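Local coordinates for tautomerase (Bordetella trematum, PDB 6VVR), which belongs to the tautomerase superfamily (MIF clan), a family of small enzymes built from beta-alpha-beta units, and forms an assembly of three chains, at residues 44-47 with 48-51; 79-82 with 83-87. All coordinates share one frame; numbering follows the deposited sequence.

Contact 1 (44-47 with 48-51); sequences EYAA and ADVI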
# COMPACT_ATOMS: atom_id res chain seq x y z
N GLU A 44 -7.65 9.82 5.15
CA GLU A 44 -9.00 9.73 5.70
C GLU A 44 -9.98 9.21 4.65
O GLU A 44 -9.87 9.55 3.47
CB GLU A 44 -9.53 11.08 6.17
CG GLU A 44 -8.75 11.85 7.17
CD GLU A 44 -9.57 13.04 7.65
OE1 GLU A 44 -10.20 13.71 6.80
OE2 GLU A 44 -9.64 13.27 8.86
N TYR A 45 -10.97 8.44 5.09
CA TYR A 45 -11.96 7.85 4.20
C TYR A 45 -13.37 8.21 4.64
O TYR A 45 -13.71 8.12 5.82
CB TYR A 45 -11.85 6.32 4.16
CG TYR A 45 -10.52 5.87 3.61
CD1 TYR A 45 -9.36 6.00 4.36
CD2 TYR A 45 -10.43 5.37 2.32
CE1 TYR A 45 -8.15 5.62 3.84
CE2 TYR A 45 -9.21 4.99 1.79
CZ TYR A 45 -8.07 5.11 2.56
OH TYR A 45 -6.85 4.73 2.06
N ALA A 46 -14.20 8.59 3.67
CA ALA A 46 -15.63 8.73 3.93
C ALA A 46 -16.24 7.36 4.18
O ALA A 46 -15.77 6.35 3.67
CB ALA A 46 -16.32 9.41 2.74
N ALA A 47 -17.31 7.34 4.99
CA ALA A 47 -17.95 6.08 5.33
C ALA A 47 -18.41 5.33 4.09
O ALA A 47 -18.33 4.09 4.02
CB ALA A 47 -19.12 6.33 6.29
N ALA A 48 -18.88 6.06 3.07
CA ALA A 48 -19.36 5.41 1.86
C ALA A 48 -18.25 4.68 1.11
O ALA A 48 -18.56 3.86 0.24
CB ALA A 48 -20.00 6.44 0.92
N ASP A 49 -16.99 4.97 1.41
CA ASP A 49 -15.86 4.39 0.69
C ASP A 49 -15.20 3.23 1.42
O ASP A 49 -14.10 2.82 1.03
CB ASP A 49 -14.83 5.48 0.37
CG ASP A 49 -15.35 6.49 -0.66
OD1 ASP A 49 -16.14 6.09 -1.54
OD2 ASP A 49 -14.94 7.67 -0.60
N VAL A 50 -15.83 2.70 2.47
CA VAL A 50 -15.30 1.55 3.19
C VAL A 50 -16.38 0.49 3.33
O VAL A 50 -17.58 0.80 3.40
CB VAL A 50 -14.73 1.93 4.58
CG1 VAL A 50 -13.84 3.15 4.50
CG2 VAL A 50 -15.85 2.14 5.56
N ILE A 51 -15.94 -0.77 3.38
CA ILE A 51 -16.82 -1.88 3.72
C ILE A 51 -16.04 -2.81 4.65
O ILE A 51 -14.87 -3.11 4.40
CB ILE A 51 -17.34 -2.62 2.46
CG1 ILE A 51 -18.36 -3.70 2.84
CG2 ILE A 51 -16.21 -3.21 1.65
CD1 ILE A 51 -19.13 -4.30 1.65
O HOH W 1 -13.09 8.62 0.96
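Asp49 and Val50 are turned back on the residues before them by their first torsions. With chi1 at -69°, Asp49 CG stands beside its own backbone N, opposite the carbonyl carbon, a setting that carries OD2 to the side of Ala46 where a water sits. OD2 takes a hydrogen bond from that water at 2.6 Å, and the same water accepts from Ala46 N at 2.9 Å, which closes a bridge from the side chain to the residue that follows strand 39-45. OD2 also lies 4.0 Å from Ala46 CB, a loose contact. In Val50 (chi1 -47°) CG1 leans against Tyr45 CB at 3.8 Å, while CG2 comes 3.5 Å from Ala47 O. Tyr45 thus meets the valine at the root of its side chain; its hydroxyl, at the far end, is bonded to His6 ND1.

The backbone makes the reversal with two successive three-residue steps. Asp49 N donates to Ala46 O (2.9 Å), and Val50 N follows with a longer bond to Ala47 O (3.3 Å). Ala47 and Ala48 form the exposed 3-10 bend, whereas Tyr45 and Val50 are buried. Val50 and Ile51 then pair antiparallel with a strand of the second subunit, and Val50 packs on Ile41 of that subunit. A short 3-10 turn thus joins strand 39-45 to strand 50-52, whose pairing with the second subunit runs beta structure on across the interface, in keeping with the trimeric architecture of the tautomerase superfamily.

Contact 2 (79-82 with 83-87); sequences LILA and LNQAV
Leu83 has the most surface hidden by the preceding turn, lying one helical turn on from Leu79. The two leucine side chains run alongside each other and point the same way, with CD1 of Leu79 3.6 Å from CD1 of Leu83. Their torsions differ: in Leu79, CG is placed opposite the backbone N (chi1 176°), whereas in Leu83 it sits beside the N (chi1 -69°) and swings back toward the preceding turn. As a result Leu83 CG passes 3.2 Å from Leu79 O, the carbonyl that also accepts Leu83 N at 2.9 Å.

Ala82 contributes mostly through its backbone. Its O receives Ala86 N at 2.9 Å, and Ala86 CB comes 3.3 Å from that same oxygen. This bond is bent somewhat more than those made by Leu83, Asn84 and Gln85, the angle at the hydrogen being 150°.

On the outer side Leu81 is partly covered by Gln85. The glutamine is extended beyond CG and slants across the leucine, bringing NE2 to 3.5 Å from Leu81 CD1, a van der Waals contact between an amide nitrogen and a methyl. Gln85 CG also brushes Leu81 O, at 3.3 Å. Both side chains touch a crystal neighbour, so the lattice may influence their pose.

The faces of this helical piece have different surroundings. Ile80 and Asn84 meet Gly115 of the second subunit. Within helix 73-91, which crosses over between strands 61-68 and 98-105 in a beta-alpha-beta unit, Leu83 faces Val65 and Val100 of those strands and Leu23 of helix 13-31, while Leu79 packs on Leu67 and Leu102 of the same two strands and on Ile31 of helix 13-31.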
# COMPACT_ATOMS: atom_id res chain seq x y z
N LEU A 79 4.95 -5.08 18.21
CA LEU A 79 4.69 -3.93 17.34
C LEU A 79 3.22 -3.86 16.94
O LEU A 79 2.61 -2.79 16.98
CB LEU A 79 5.61 -4.00 16.11
CG LEU A 79 5.47 -2.95 15.01
CD1 LEU A 79 5.76 -1.53 15.51
CD2 LEU A 79 6.39 -3.30 13.84
N ILE A 80 2.64 -5.00 16.52
CA ILE A 80 1.22 -5.03 16.16
C ILE A 80 0.37 -4.60 17.34
O ILE A 80 -0.57 -3.80 17.20
CB ILE A 80 0.82 -6.44 15.68
CG1 ILE A 80 1.49 -6.76 14.34
CG2 ILE A 80 -0.70 -6.57 15.59
CD1 ILE A 80 1.37 -8.22 13.93
N LEU A 81 0.68 -5.12 18.52
CA LEU A 81 -0.09 -4.80 19.71
C LEU A 81 0.03 -3.32 20.05
O LEU A 81 -0.98 -2.66 20.33
CB LEU A 81 0.38 -5.66 20.88
CG LEU A 81 -0.37 -5.61 22.21
CD1 LEU A 81 -1.82 -6.04 22.04
CD2 LEU A 81 0.32 -6.52 23.23
N ALA A 82 1.25 -2.78 20.02
CA ALA A 82 1.46 -1.39 20.40
C ALA A 82 0.82 -0.44 19.39
O ALA A 82 0.28 0.61 19.77
CB ALA A 82 2.96 -1.09 20.53
N LEU A 83 0.89 -0.77 18.10
CA LEU A 83 0.24 0.07 17.10
C LEU A 83 -1.28 0.01 17.23
O LEU A 83 -1.96 1.05 17.18
CB LEU A 83 0.68 -0.34 15.70
CG LEU A 83 2.14 -0.02 15.37
CD1 LEU A 83 2.54 -0.66 14.06
CD2 LEU A 83 2.37 1.49 15.34
N ASN A 84 -1.84 -1.19 17.42
CA ASN A 84 -3.29 -1.30 17.62
C ASN A 84 -3.74 -0.44 18.79
O ASN A 84 -4.70 0.34 18.68
CB ASN A 84 -3.69 -2.77 17.83
CG ASN A 84 -5.12 -3.07 17.34
OD1 ASN A 84 -6.09 -2.89 18.09
ND2 ASN A 84 -5.25 -3.55 16.11
N GLN A 85 -3.05 -0.54 19.92
CA GLN A 85 -3.43 0.25 21.10
C GLN A 85 -3.22 1.75 20.88
O GLN A 85 -4.02 2.56 21.37
CB GLN A 85 -2.65 -0.24 22.33
CG GLN A 85 -3.02 -1.68 22.75
CD GLN A 85 -2.01 -2.31 23.72
OE1 GLN A 85 -0.92 -1.79 23.92
NE2 GLN A 85 -2.38 -3.46 24.30
N ALA A 86 -2.18 2.14 20.13
CA ALA A 86 -1.98 3.55 19.82
C ALA A 86 -3.15 4.12 19.03
O ALA A 86 -3.61 5.24 19.29
CB ALA A 86 -0.67 3.74 19.06
N VAL A 87 -3.65 3.37 18.05
CA VAL A 87 -4.81 3.83 17.28
C VAL A 87 -6.04 3.92 18.18
O VAL A 87 -6.71 4.95 18.24
CB VAL A 87 -5.08 2.91 16.08
CG1 VAL A 87 -6.36 3.33 15.38
CG2 VAL A 87 -3.91 2.92 15.12

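Contacts 1 and 2 are both local folds of the chain on itself, with centres 22 Å apart and nearest atoms about 12 Å apart, so neither touches the other. Contact 1 lies near the rim of the subunit, 18 Å from its centre, and serves strands; contact 2, 8 Å from the centre, belongs to a crossover helix, with one face in the core. The bonding follows suit: 44-51 relies on three-residue steps, a bridging water and one aspartate, whereas 79-87 repeats regular four-residue helical bonds, with leucines packed on the inner side and a leucine-glutamine pair on the outer. Both reach the second subunit, contact 1 by beta pairing as well as packing, contact 2 by packing.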